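Proteinase K (Serratia sp., PDB 2B6N) probably cleaves peptide bonds within proteins as a calcium-binding serine endopeptidase of the subtilase family, this chain being the catalytic domain of a longer precursor. Local coordinates at residues 38-43 against 97-102; 73-78 against 206-211; 129-134 against 167-172; 124-129 against 152-157; 176-181 against 224-229. All coordinates share one frame; numbering follows the deposited sequence.

Contact 1: 38-43 against 97-102; sequences IDTGVL and RVLNCS
The CG2 methyl of Ile-38 presses on CG2 of Val-98 at 3.4 Å, closer than carbons usually pack. Two residues on, Thr-40 lays its CG2 methyl on CB of Leu-99 at 3.7 Å, while its hydroxyl turns to Gly-73 N and Asp-68. Between these apolar touches the backbone does the joining. Asp-39 O is gripped by two successive amides: Val-98 N meets it almost head-on at 2.8 Å, and Leu-99 N comes from above the carbonyl plane at 3.1 Å. Here strands 34-39 and 92-97, parallel neighbours in the central sheet of the subtilase fold, come to their ends with Asp-39 bridged to Arg-97, and Asp-39 is the predicted acid of the charge relay. Its OD1 accepts from Thr-40 N through the anti lone pair at 2.7 Å and also bonds to His-72. Arg-97 is extended, with CG anti to the backbone N (chi1 175°), and passes Gly-41 to bring NE into a weak bond with Thr-40 O at 3.3 Å. A water bridges the same two atoms, donating to Thr-40 O at 2.6 Å and accepting from Arg-97 NE. Farther out, NH1 forms salt bridges with Asp-58 and Asp-61.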
# COMPACT_ATOMS: atom_id res chain seq x y z
N ILE A 38 -6.23 4.74 -3.36
CA ILE A 38 -7.30 4.45 -4.33
C ILE A 38 -8.04 3.22 -3.82
O ILE A 38 -7.52 2.12 -3.88
CB ILE A 38 -6.71 4.19 -5.76
CG1 ILE A 38 -5.83 5.38 -6.20
CG2 ILE A 38 -7.86 3.89 -6.77
CD1 ILE A 38 -4.98 5.15 -7.48
N ASP A 39 -9.24 3.42 -3.28
CA ASP A 39 -9.83 2.41 -2.42
C ASP A 39 -11.29 2.78 -2.11
O ASP A 39 -11.96 3.45 -2.93
CB ASP A 39 -8.98 2.31 -1.12
CG ASP A 39 -8.97 0.92 -0.51
OD1 ASP A 39 -10.05 0.45 -0.06
OD2 ASP A 39 -7.86 0.32 -0.45
N THR A 40 -11.77 2.37 -0.94
CA THR A 40 -13.17 2.59 -0.55
C THR A 40 -13.42 3.98 0.03
O THR A 40 -14.53 4.28 0.47
CB THR A 40 -13.66 1.55 0.48
OG1 THR A 40 -12.90 1.68 1.69
CG2 THR A 40 -13.56 0.12 -0.05
N GLY A 41 -12.38 4.83 0.03
CA GLY A 41 -12.43 6.14 0.67
C GLY A 41 -11.60 6.10 1.95
O GLY A 41 -11.05 5.07 2.28
N VAL A 42 -11.53 7.22 2.66
CA VAL A 42 -10.78 7.28 3.93
C VAL A 42 -11.59 8.09 4.92
O VAL A 42 -12.12 9.15 4.58
CB VAL A 42 -9.38 7.97 3.77
CG1 VAL A 42 -8.66 8.03 5.12
CG2 VAL A 42 -8.50 7.23 2.74
N LEU A 43 -11.68 7.59 6.16
CA LEU A 43 -12.26 8.39 7.24
C LEU A 43 -11.23 9.47 7.63
O LEU A 43 -10.33 9.23 8.44
CB LEU A 43 -12.64 7.51 8.45
CG LEU A 43 -13.37 8.26 9.58
CD1 LEU A 43 -14.81 8.60 9.18
CD2 LEU A 43 -13.34 7.47 10.89
N ARG A 97 -11.77 7.66 -3.92
CA ARG A 97 -12.76 6.59 -3.72
C ARG A 97 -13.25 6.00 -5.04
O ARG A 97 -13.94 6.67 -5.85
CB ARG A 97 -13.91 7.07 -2.82
CG ARG A 97 -15.03 6.03 -2.67
CD ARG A 97 -16.08 6.48 -1.65
NE ARG A 97 -17.07 5.44 -1.38
CZ ARG A 97 -18.40 5.57 -1.53
NH1 ARG A 97 -18.95 6.71 -1.94
NH2 ARG A 97 -19.18 4.53 -1.24
N VAL A 98 -12.89 4.73 -5.26
CA VAL A 98 -13.29 4.03 -6.49
C VAL A 98 -14.05 2.74 -6.17
O VAL A 98 -14.47 2.01 -7.09
CB VAL A 98 -12.09 3.74 -7.42
CG1 VAL A 98 -11.38 5.03 -7.80
CG2 VAL A 98 -11.10 2.74 -6.78
N LEU A 99 -14.21 2.47 -4.88
CA LEU A 99 -14.88 1.25 -4.44
C LEU A 99 -16.01 1.66 -3.53
O LEU A 99 -15.85 2.58 -2.73
CB LEU A 99 -13.91 0.33 -3.68
CG LEU A 99 -12.67 -0.16 -4.44
CD1 LEU A 99 -11.87 -1.13 -3.58
CD2 LEU A 99 -13.08 -0.80 -5.77
N ASN A 100 -17.16 0.98 -3.67
CA ASN A 100 -18.38 1.35 -2.94
C ASN A 100 -18.43 0.85 -1.47
O ASN A 100 -17.43 0.33 -0.93
CB ASN A 100 -19.64 0.94 -3.75
CG ASN A 100 -19.76 -0.56 -3.95
OD1 ASN A 100 -19.29 -1.35 -3.12
ND2 ASN A 100 -20.41 -0.96 -5.03
N CYS A 101 -19.57 1.04 -0.80
CA CYS A 101 -19.71 0.67 0.61
C CYS A 101 -19.51 -0.83 0.85
O CYS A 101 -19.15 -1.25 1.95
CB CYS A 101 -21.05 1.15 1.18
SG CYS A 101 -21.29 2.99 1.24
N SER A 102 -19.73 -1.63 -0.18
CA SER A 102 -19.56 -3.09 -0.11
C SER A 102 -18.18 -3.53 -0.61
O SER A 102 -17.86 -4.73 -0.61
CB SER A 102 -20.70 -3.78 -0.89
O HOH W 1 -16.82 2.95 0.38

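Contact 2: 73-78 against 206-211; sequences GTHVAG and ITSSWY
His-75 reaches from the helix into strand 206-209, and each part of its side chain meets something different. CB lies 3.4 Å from Ser-209 O and also faces the edge of the Trp-210 ring near CE3. With CG anti to the backbone N (chi1 -168°), the imidazole runs out along the strand, and CB of Ser-208 settles over the centre of one face, 3.4 Å from the ring centroid: a CH-pi contact only 8° off the ring normal. At the tip, NE2 makes a weak, bent bond to Ile-206 O at 3.0 Å, and it is also bonded to Asn-218 O on strand 217-220, which pairs antiparallel with 206-209. The histidine thus plugs the hairpin of these two strands onto helix 72-81, the helix that begins with the predicted catalytic His-72. The strand crosses the helix nearly at right angles (103°). Its two serines donate to carbonyls of the helix: Ser-208 OG donates in plane to a lone pair of His-75 O at 2.8 Å, whereas Ser-209 OG reaches Thr-74 O at 2.8 Å from above the carbonyl plane, on the face opposite the helical donor Gly-78 N. Both hydroxyls crowd Gly-78, with Ser-209 OG 3.3 Å from its CA. Alongside, the CG2 methyl of Thr-74 rests 3.7 Å from Trp-210 C, and its OG1 bonds to Asp-68.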
# COMPACT_ATOMS: atom_id res chain seq x y z
N GLY A 73 -10.46 1.17 3.01
CA GLY A 73 -9.55 2.27 2.66
C GLY A 73 -8.94 2.97 3.86
O GLY A 73 -7.81 3.43 3.80
N THR A 74 -9.72 3.10 4.94
CA THR A 74 -9.23 3.69 6.17
C THR A 74 -8.09 2.83 6.80
O THR A 74 -7.13 3.35 7.35
CB THR A 74 -10.38 3.85 7.17
OG1 THR A 74 -11.36 4.73 6.58
CG2 THR A 74 -9.90 4.44 8.51
N HIS A 75 -8.24 1.51 6.69
CA HIS A 75 -7.28 0.56 7.26
C HIS A 75 -6.00 0.66 6.43
O HIS A 75 -4.91 0.81 6.96
CB HIS A 75 -7.88 -0.83 7.21
CG HIS A 75 -7.13 -1.85 8.01
ND1 HIS A 75 -6.06 -2.56 7.50
CD2 HIS A 75 -7.31 -2.30 9.28
CE1 HIS A 75 -5.60 -3.38 8.42
NE2 HIS A 75 -6.34 -3.24 9.52
N VAL A 76 -6.17 0.65 5.11
CA VAL A 76 -5.03 0.74 4.19
C VAL A 76 -4.29 2.06 4.41
O VAL A 76 -3.07 2.07 4.56
CB VAL A 76 -5.50 0.57 2.71
CG1 VAL A 76 -4.38 0.93 1.72
CG2 VAL A 76 -5.97 -0.86 2.47
N ALA A 77 -5.05 3.16 4.51
CA ALA A 77 -4.48 4.48 4.74
C ALA A 77 -3.73 4.57 6.08
O ALA A 77 -2.65 5.17 6.15
CB ALA A 77 -5.58 5.56 4.66
N GLY A 78 -4.28 3.96 7.13
CA GLY A 78 -3.58 3.98 8.43
C GLY A 78 -2.25 3.22 8.38
O GLY A 78 -1.29 3.58 9.03
N ILE A 206 -3.03 -7.79 10.17
CA ILE A 206 -2.46 -6.45 10.27
C ILE A 206 -3.46 -5.53 10.97
O ILE A 206 -4.61 -5.43 10.55
CB ILE A 206 -2.16 -5.87 8.84
CG1 ILE A 206 -1.11 -6.74 8.10
CG2 ILE A 206 -1.74 -4.36 8.92
CD1 ILE A 206 0.23 -6.92 8.87
N THR A 207 -3.01 -4.87 12.03
CA THR A 207 -3.86 -3.93 12.75
C THR A 207 -3.66 -2.50 12.24
O THR A 207 -2.51 -2.06 12.01
CB THR A 207 -3.62 -3.97 14.27
OG1 THR A 207 -3.74 -5.33 14.73
CG2 THR A 207 -4.67 -3.09 14.98
N SER A 208 -4.78 -1.79 12.09
CA SER A 208 -4.75 -0.40 11.60
C SER A 208 -6.09 0.28 11.94
O SER A 208 -6.93 -0.31 12.61
CB SER A 208 -4.50 -0.37 10.08
OG SER A 208 -4.22 0.95 9.63
N SER A 209 -6.27 1.50 11.45
CA SER A 209 -7.47 2.28 11.68
C SER A 209 -8.68 1.68 10.96
O SER A 209 -8.52 0.89 10.03
CB SER A 209 -7.22 3.72 11.21
OG SER A 209 -6.42 3.68 10.04
N TRP A 210 -9.88 2.04 11.39
CA TRP A 210 -11.13 1.53 10.81
C TRP A 210 -12.16 2.66 10.85
O TRP A 210 -12.02 3.60 11.62
CB TRP A 210 -11.64 0.33 11.61
CG TRP A 210 -12.74 -0.51 10.95
CD1 TRP A 210 -14.03 -0.69 11.38
CD2 TRP A 210 -12.61 -1.28 9.75
NE1 TRP A 210 -14.72 -1.53 10.52
CE2 TRP A 210 -13.86 -1.91 9.52
CE3 TRP A 210 -11.54 -1.51 8.86
CZ2 TRP A 210 -14.08 -2.75 8.41
CZ3 TRP A 210 -11.76 -2.37 7.77
CH2 TRP A 210 -13.03 -2.97 7.56
N TYR A 211 -13.19 2.55 10.01
CA TYR A 211 -14.08 3.67 9.72
C TYR A 211 -15.21 3.91 10.73
O TYR A 211 -15.87 4.94 10.66
CB TYR A 211 -14.68 3.50 8.31
CG TYR A 211 -15.93 2.62 8.27
CD1 TYR A 211 -17.19 3.18 7.98
CD2 TYR A 211 -15.87 1.26 8.55
CE1 TYR A 211 -18.35 2.38 7.97
CE2 TYR A 211 -17.01 0.45 8.53
CZ TYR A 211 -18.24 1.02 8.23
OH TYR A 211 -19.38 0.22 8.21

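Contact 3: 129-134 against 167-172; sequences MSLGGG and YSPARA
Gly-133 N donates to Ser-168 O at 2.9 Å, and the return bond, Ser-168 N to Gly-133 O at 3.1 Å, closes an antiparallel hydrogen-bonded pair. The second donor sits well above the carbonyl plane of Gly-133, whose oxygen also lies against the flank of Tyr-167, 3.3 Å from its CB and near the plane of the phenol ring at its edge. Gly-134 faces Tyr-167 as the next, non-hydrogen-bonded pair. Past this two-stranded sheet, at Pro-169, the contact turns apolar. Pro-169, preceded by a cis peptide bond, packs its ring edge against residues 129-132: CD lies 3.6 Å from Leu-131 O, and the methionine chain is bent at its end (chi3 71°), with Met-129 SD and CE both beside Pro-169 CG, at 4.0 and 3.9 Å. Val-143 of helix 137-148 touches both side chains. CB of Ser-168 passes 3.8 Å from Gly-134 O, and its hydroxyl bonds to Asp-140 and Ser-136 N; Arg-171 forms a salt bridge with the same aspartate. In subtilases the Ser-Leu-Gly segment, here 130-132, lines the substrate cleft, so this small sheet probably backs one of its walls. With glycines supplying one strand, pairing across it rests on backbone bonds, while the hydrophobic grip is concentrated in Pro-169, and Asp-140 takes both the serine hydroxyl and the arginine.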
# COMPACT_ATOMS: atom_id res chain seq x y z
N MET A 129 -2.89 0.94 -4.59
CA MET A 129 -4.08 0.25 -5.08
C MET A 129 -4.23 -1.12 -4.43
O MET A 129 -3.74 -2.12 -4.97
CB MET A 129 -4.01 0.11 -6.60
CG MET A 129 -3.98 1.45 -7.33
SD MET A 129 -4.07 1.21 -9.13
CE MET A 129 -5.76 0.68 -9.34
N SER A 130 -4.90 -1.16 -3.28
CA SER A 130 -5.28 -2.42 -2.62
C SER A 130 -6.60 -2.96 -3.18
O SER A 130 -7.63 -3.00 -2.50
CB SER A 130 -5.36 -2.22 -1.10
OG SER A 130 -4.05 -2.03 -0.56
N LEU A 131 -6.55 -3.40 -4.44
CA LEU A 131 -7.72 -3.85 -5.18
C LEU A 131 -7.20 -4.51 -6.44
O LEU A 131 -6.05 -4.28 -6.86
CB LEU A 131 -8.63 -2.65 -5.55
CG LEU A 131 -8.06 -1.57 -6.47
CD1 LEU A 131 -8.19 -1.95 -7.97
CD2 LEU A 131 -8.77 -0.26 -6.19
N GLY A 132 -8.03 -5.34 -7.05
CA GLY A 132 -7.62 -6.05 -8.26
C GLY A 132 -8.80 -6.79 -8.85
O GLY A 132 -9.88 -6.89 -8.22
N GLY A 133 -8.61 -7.27 -10.06
CA GLY A 133 -9.67 -7.98 -10.76
C GLY A 133 -9.05 -8.74 -11.91
O GLY A 133 -7.84 -8.91 -11.96
N GLY A 134 -9.89 -9.22 -12.82
CA GLY A 134 -9.39 -9.92 -14.01
C GLY A 134 -8.44 -9.07 -14.84
O GLY A 134 -8.53 -7.85 -14.84
N TYR A 167 -3.91 -11.10 -13.18
CA TYR A 167 -4.80 -10.08 -12.60
C TYR A 167 -4.28 -8.68 -12.86
O TYR A 167 -3.07 -8.49 -12.99
CB TYR A 167 -4.96 -10.29 -11.08
CG TYR A 167 -5.36 -11.70 -10.72
CD1 TYR A 167 -4.42 -12.64 -10.32
CD2 TYR A 167 -6.70 -12.11 -10.82
CE1 TYR A 167 -4.79 -13.95 -10.01
CE2 TYR A 167 -7.07 -13.40 -10.51
CZ TYR A 167 -6.11 -14.31 -10.11
OH TYR A 167 -6.50 -15.59 -9.80
N SER A 168 -5.20 -7.71 -12.94
CA SER A 168 -4.85 -6.29 -13.07
C SER A 168 -5.39 -5.50 -11.87
O SER A 168 -6.51 -5.75 -11.42
CB SER A 168 -5.45 -5.69 -14.36
OG SER A 168 -4.80 -6.22 -15.51
N PRO A 169 -4.62 -4.49 -11.39
CA PRO A 169 -3.33 -4.04 -11.94
C PRO A 169 -2.08 -4.82 -11.52
O PRO A 169 -0.96 -4.39 -11.85
CB PRO A 169 -3.25 -2.60 -11.44
CG PRO A 169 -3.86 -2.67 -10.08
CD PRO A 169 -5.06 -3.63 -10.28
N ALA A 170 -2.24 -5.94 -10.82
CA ALA A 170 -1.08 -6.76 -10.37
C ALA A 170 -0.03 -7.00 -11.46
O ALA A 170 1.20 -6.91 -11.20
CB ALA A 170 -1.56 -8.10 -9.76
N ARG A 171 -0.48 -7.31 -12.67
CA ARG A 171 0.45 -7.68 -13.75
C ARG A 171 1.06 -6.48 -14.45
O ARG A 171 2.01 -6.64 -15.25
CB ARG A 171 -0.28 -8.58 -14.77
CG ARG A 171 -1.24 -7.79 -15.66
CD ARG A 171 -2.03 -8.70 -16.64
NE ARG A 171 -2.58 -7.85 -17.70
CZ ARG A 171 -2.97 -8.24 -18.92
NH1 ARG A 171 -2.88 -9.49 -19.31
NH2 ARG A 171 -3.45 -7.32 -19.75
N ALA A 172 0.51 -5.29 -14.20
CA ALA A 172 0.95 -4.08 -14.91
C ALA A 172 2.47 -3.93 -14.76
O ALA A 172 2.99 -3.94 -13.65
CB ALA A 172 0.24 -2.83 -14.41

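Contact 4: 124-129 against 152-157; sequences PAVANM and TFVVAA
The Phe-153 ring carries CB of Ala-127 squarely over the centre of one face, 3.6 Å from the centroid and 10° off the normal, a CH-pi contact between cross-strand neighbours. At the ring edge, close to its plane, Met-129 SD approaches CD2 at 3.8 Å, a Met-aromatic contact in which sulfur meets the rim. With chi1 at -90°, CG of Phe-153 is turned some 30° past the usual staggered position, and the ring lies over the Ala-127 methyl. Beyond, CB of Met-129 rests on CG1 of Val-155 at 3.7 Å, and Val-143, Ala-146 and Val-147 of helix 137-148 cover Phe-153. The opposite face of the sheet holds Val-126, Asn-128, Thr-152 and Val-154; CG2 of Val-126 touches CG2 of Val-154 at 4.0 Å, and Asn-128 and Val-154 pack on helix 223-240. The amide of Asn-128 bonds through OD1 to Ser-130 OG, with a weak bond from ND2 to Ser-227 OG. Backbone bonds alternate between the strands: Ala-127 N to Thr-152 O and Met-129 N to Val-154 O, both 2.8 Å, are nearly straight on to the carbonyl. At the far end the bond from Thr-152 N to Ala-125 O is weak, and a water joins that oxygen, at 2.7 Å, to Thr-152 OG1. Two adjacent parallel strands, 125-129 and 152-156, joined through helix 137-148 make a beta-alpha-beta crossover at the middle of the seven-stranded parallel sheet of the subtilase fold.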
# COMPACT_ATOMS: atom_id res chain seq x y z
N PRO A 124 6.46 15.11 -4.64
CA PRO A 124 6.71 13.67 -4.49
C PRO A 124 5.40 12.95 -4.12
O PRO A 124 4.70 13.37 -3.19
CB PRO A 124 7.70 13.59 -3.32
CG PRO A 124 8.30 15.00 -3.22
CD PRO A 124 7.25 15.93 -3.70
N ALA A 125 5.07 11.89 -4.87
CA ALA A 125 3.77 11.24 -4.74
C ALA A 125 3.88 9.74 -4.87
O ALA A 125 4.65 9.24 -5.68
CB ALA A 125 2.79 11.78 -5.82
N VAL A 126 3.08 9.02 -4.08
CA VAL A 126 2.93 7.58 -4.22
C VAL A 126 1.43 7.30 -4.26
O VAL A 126 0.64 8.00 -3.62
CB VAL A 126 3.62 6.80 -3.06
CG1 VAL A 126 3.00 7.10 -1.71
CG2 VAL A 126 3.58 5.29 -3.30
N ALA A 127 1.03 6.28 -5.01
CA ALA A 127 -0.38 5.87 -5.04
C ALA A 127 -0.44 4.40 -4.65
O ALA A 127 0.39 3.61 -5.09
CB ALA A 127 -1.00 6.09 -6.42
N ASN A 128 -1.44 4.05 -3.84
CA ASN A 128 -1.64 2.66 -3.43
C ASN A 128 -2.95 2.13 -3.99
O ASN A 128 -3.99 2.79 -3.87
CB ASN A 128 -1.70 2.56 -1.90
CG ASN A 128 -1.84 1.13 -1.42
OD1 ASN A 128 -2.96 0.63 -1.17
ND2 ASN A 128 -0.71 0.45 -1.33
N MET A 129 -2.89 0.94 -4.59
CA MET A 129 -4.08 0.25 -5.08
C MET A 129 -4.23 -1.12 -4.43
O MET A 129 -3.74 -2.12 -4.97
CB MET A 129 -4.01 0.11 -6.60
CG MET A 129 -3.98 1.45 -7.33
SD MET A 129 -4.07 1.21 -9.13
CE MET A 129 -5.76 0.68 -9.34
N THR A 152 4.83 7.00 -8.28
CA THR A 152 5.10 5.61 -7.95
C THR A 152 3.77 4.94 -7.59
O THR A 152 3.08 5.41 -6.69
CB THR A 152 6.09 5.52 -6.75
OG1 THR A 152 7.34 6.14 -7.12
CG2 THR A 152 6.33 4.08 -6.30
N PHE A 153 3.43 3.86 -8.31
CA PHE A 153 2.24 3.04 -7.98
C PHE A 153 2.61 1.72 -7.32
O PHE A 153 3.47 0.97 -7.80
CB PHE A 153 1.41 2.76 -9.24
CG PHE A 153 0.37 3.79 -9.50
CD1 PHE A 153 0.73 5.08 -9.85
CD2 PHE A 153 -0.96 3.46 -9.39
CE1 PHE A 153 -0.23 6.03 -10.08
CE2 PHE A 153 -1.94 4.41 -9.63
CZ PHE A 153 -1.58 5.70 -9.97
N VAL A 154 1.90 1.43 -6.23
CA VAL A 154 2.13 0.22 -5.44
C VAL A 154 0.77 -0.48 -5.35
O VAL A 154 -0.23 0.16 -5.01
CB VAL A 154 2.64 0.57 -4.01
CG1 VAL A 154 2.90 -0.72 -3.22
CG2 VAL A 154 3.91 1.43 -4.08
N VAL A 155 0.73 -1.77 -5.65
CA VAL A 155 -0.53 -2.51 -5.80
C VAL A 155 -0.48 -3.89 -5.15
O VAL A 155 0.60 -4.50 -5.05
CB VAL A 155 -1.00 -2.65 -7.31
CG1 VAL A 155 -0.88 -1.31 -8.03
CG2 VAL A 155 -0.22 -3.74 -8.07
N ALA A 156 -1.64 -4.37 -4.71
CA ALA A 156 -1.74 -5.70 -4.09
C ALA A 156 -1.62 -6.78 -5.17
O ALA A 156 -2.16 -6.61 -6.29
CB ALA A 156 -3.06 -5.83 -3.34
N ALA A 157 -0.92 -7.86 -4.84
CA ALA A 157 -0.79 -8.99 -5.78
C ALA A 157 -2.11 -9.76 -5.94
O ALA A 157 -2.37 -10.32 -7.00
CB ALA A 157 0.33 -9.94 -5.33
O HOH W 2 7.06 8.91 -6.92

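Contact 5: 176-181 against 224-229; sequences ITVGST and SMASPH
Val-178 and Ala-226 supply most of the apolar packing: the valine, with CG1 anti to the backbone N (chi1 -176°), sets that methyl against the helix, 3.8 Å from CB of Ala-226 and 3.7 Å from its carbonyl carbon. CB of the valine lies 4.0 Å from CA of Ser-227, so it straddles the step between the two residues. Ala-226 answers with its own methyl, which sits 4.0 Å from CA of Ser-180 and makes a van der Waals contact with Gly-179 O at 3.5 Å. The small side chains let the strand and the helix come to 7.0 Å between their short axes, crossing at 119°. Polar groups find their partners within the helix or in other segments. In the helix, His-229 ND1 donates to Met-225 O at 2.8 Å, close to the plane of the imidazole, bridging one turn where Pro-228 breaks the regular amide bonding. Ser-180 OG pairs with Ser-188, and Ser-227 OG accepts a weak bond from Asn-128. On the other side of the helix Ser-224, the predicted nucleophile, is weakly bonded through OG to His-72 NE2 and also bonds to the backbone of a bound peptide, while its O accepts from Ser-130 OG. The strand therefore meets the helix by van der Waals packing, without a hydrogen bond between the two segments, and the hydrogen-bonding capacity around Ser-224 is directed to the histidine, to Ser-130 and to the peptide.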
# COMPACT_ATOMS: atom_id res chain seq x y z
N ILE A 176 4.45 -1.57 -8.79
CA ILE A 176 5.19 -2.36 -7.78
C ILE A 176 4.14 -3.28 -7.17
O ILE A 176 3.19 -2.82 -6.52
CB ILE A 176 5.82 -1.47 -6.69
CG1 ILE A 176 6.87 -0.54 -7.29
CG2 ILE A 176 6.49 -2.33 -5.59
CD1 ILE A 176 7.14 0.69 -6.43
N THR A 177 4.31 -4.58 -7.41
CA THR A 177 3.28 -5.58 -7.03
C THR A 177 3.72 -6.33 -5.78
O THR A 177 4.83 -6.85 -5.74
CB THR A 177 2.98 -6.52 -8.23
OG1 THR A 177 2.44 -5.73 -9.30
CG2 THR A 177 1.97 -7.65 -7.85
N VAL A 178 2.84 -6.36 -4.78
CA VAL A 178 3.24 -6.73 -3.41
C VAL A 178 2.53 -8.00 -2.95
O VAL A 178 1.30 -8.04 -2.90
CB VAL A 178 2.96 -5.55 -2.43
CG1 VAL A 178 3.47 -5.87 -1.01
CG2 VAL A 178 3.59 -4.24 -2.96
N GLY A 179 3.31 -9.04 -2.66
CA GLY A 179 2.77 -10.25 -2.03
C GLY A 179 2.74 -10.10 -0.51
O GLY A 179 3.34 -9.17 0.04
N SER A 180 2.04 -11.02 0.15
CA SER A 180 1.77 -10.95 1.59
C SER A 180 2.54 -12.01 2.38
O SER A 180 2.62 -13.17 1.93
CB SER A 180 0.27 -11.14 1.83
OG SER A 180 -0.03 -11.19 3.21
N THR A 181 3.05 -11.64 3.56
CA THR A 181 3.68 -12.60 4.48
C THR A 181 3.01 -12.63 5.85
O THR A 181 2.28 -11.71 6.21
CB THR A 181 5.17 -12.28 4.72
OG1 THR A 181 5.29 -10.97 5.29
CG2 THR A 181 5.97 -12.34 3.40
N SER A 224 -3.95 -6.70 0.24
CA SER A 224 -4.41 -5.32 0.44
C SER A 224 -3.78 -4.64 1.66
O SER A 224 -3.66 -3.40 1.69
CB SER A 224 -5.92 -5.29 0.63
OG SER A 224 -6.58 -5.49 -0.62
N MET A 225 -3.41 -5.44 2.65
CA MET A 225 -2.70 -4.96 3.84
C MET A 225 -1.18 -4.90 3.64
O MET A 225 -0.50 -4.14 4.33
CB MET A 225 -3.00 -5.87 5.05
CG MET A 225 -4.41 -5.71 5.67
SD MET A 225 -5.81 -6.18 4.60
CE MET A 225 -6.42 -4.56 4.10
N ALA A 226 -0.66 -5.72 2.73
CA ALA A 226 0.79 -5.76 2.46
C ALA A 226 1.17 -4.54 1.63
O ALA A 226 2.16 -3.85 1.94
CB ALA A 226 1.16 -7.03 1.73
N SER A 227 0.37 -4.28 0.58
CA SER A 227 0.60 -3.13 -0.31
C SER A 227 0.94 -1.79 0.41
O SER A 227 1.96 -1.20 0.12
CB SER A 227 -0.57 -2.97 -1.30
OG SER A 227 -0.26 -2.04 -2.32
N PRO A 228 0.08 -1.32 1.34
CA PRO A 228 0.36 -0.05 2.02
C PRO A 228 1.65 -0.01 2.85
O PRO A 228 2.20 1.08 3.09
CB PRO A 228 -0.87 0.14 2.93
CG PRO A 228 -1.42 -1.21 3.11
CD PRO A 228 -1.23 -1.85 1.74
N HIS A 229 2.13 -1.17 3.32
CA HIS A 229 3.45 -1.14 3.99
C HIS A 229 4.49 -0.63 2.98
O HIS A 229 5.34 0.21 3.31
CB HIS A 229 3.87 -2.53 4.52
CG HIS A 229 3.11 -2.99 5.73
ND1 HIS A 229 1.88 -3.61 5.64
CD2 HIS A 229 3.44 -3.00 7.05
CE1 HIS A 229 1.47 -3.95 6.86
NE2 HIS A 229 2.40 -3.57 7.73

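Read from the N terminus, contact 1 closes the first loop, between 38-43 and 97-102, and contact 2 opens within it at 73-78 and shuts only at 206-211, so the two cross. Inside the loop of contact 2 lie contacts 3 and 4, which cross each other and share Met-129. Contact 5 opens at 176-181, also inside that loop, and closes beyond it at 224-229, crossing contact 2. Contacts 1, 4 and 5 all draw on the central parallel sheet. Contact 2 fixes helix 72-81 to the 206-209 hairpin, and contact 5 sets helix 223-240 on the sheet. Contact 3 ties 129-134, probably a wall of the substrate cleft, to strand 167-168 and the turn after it.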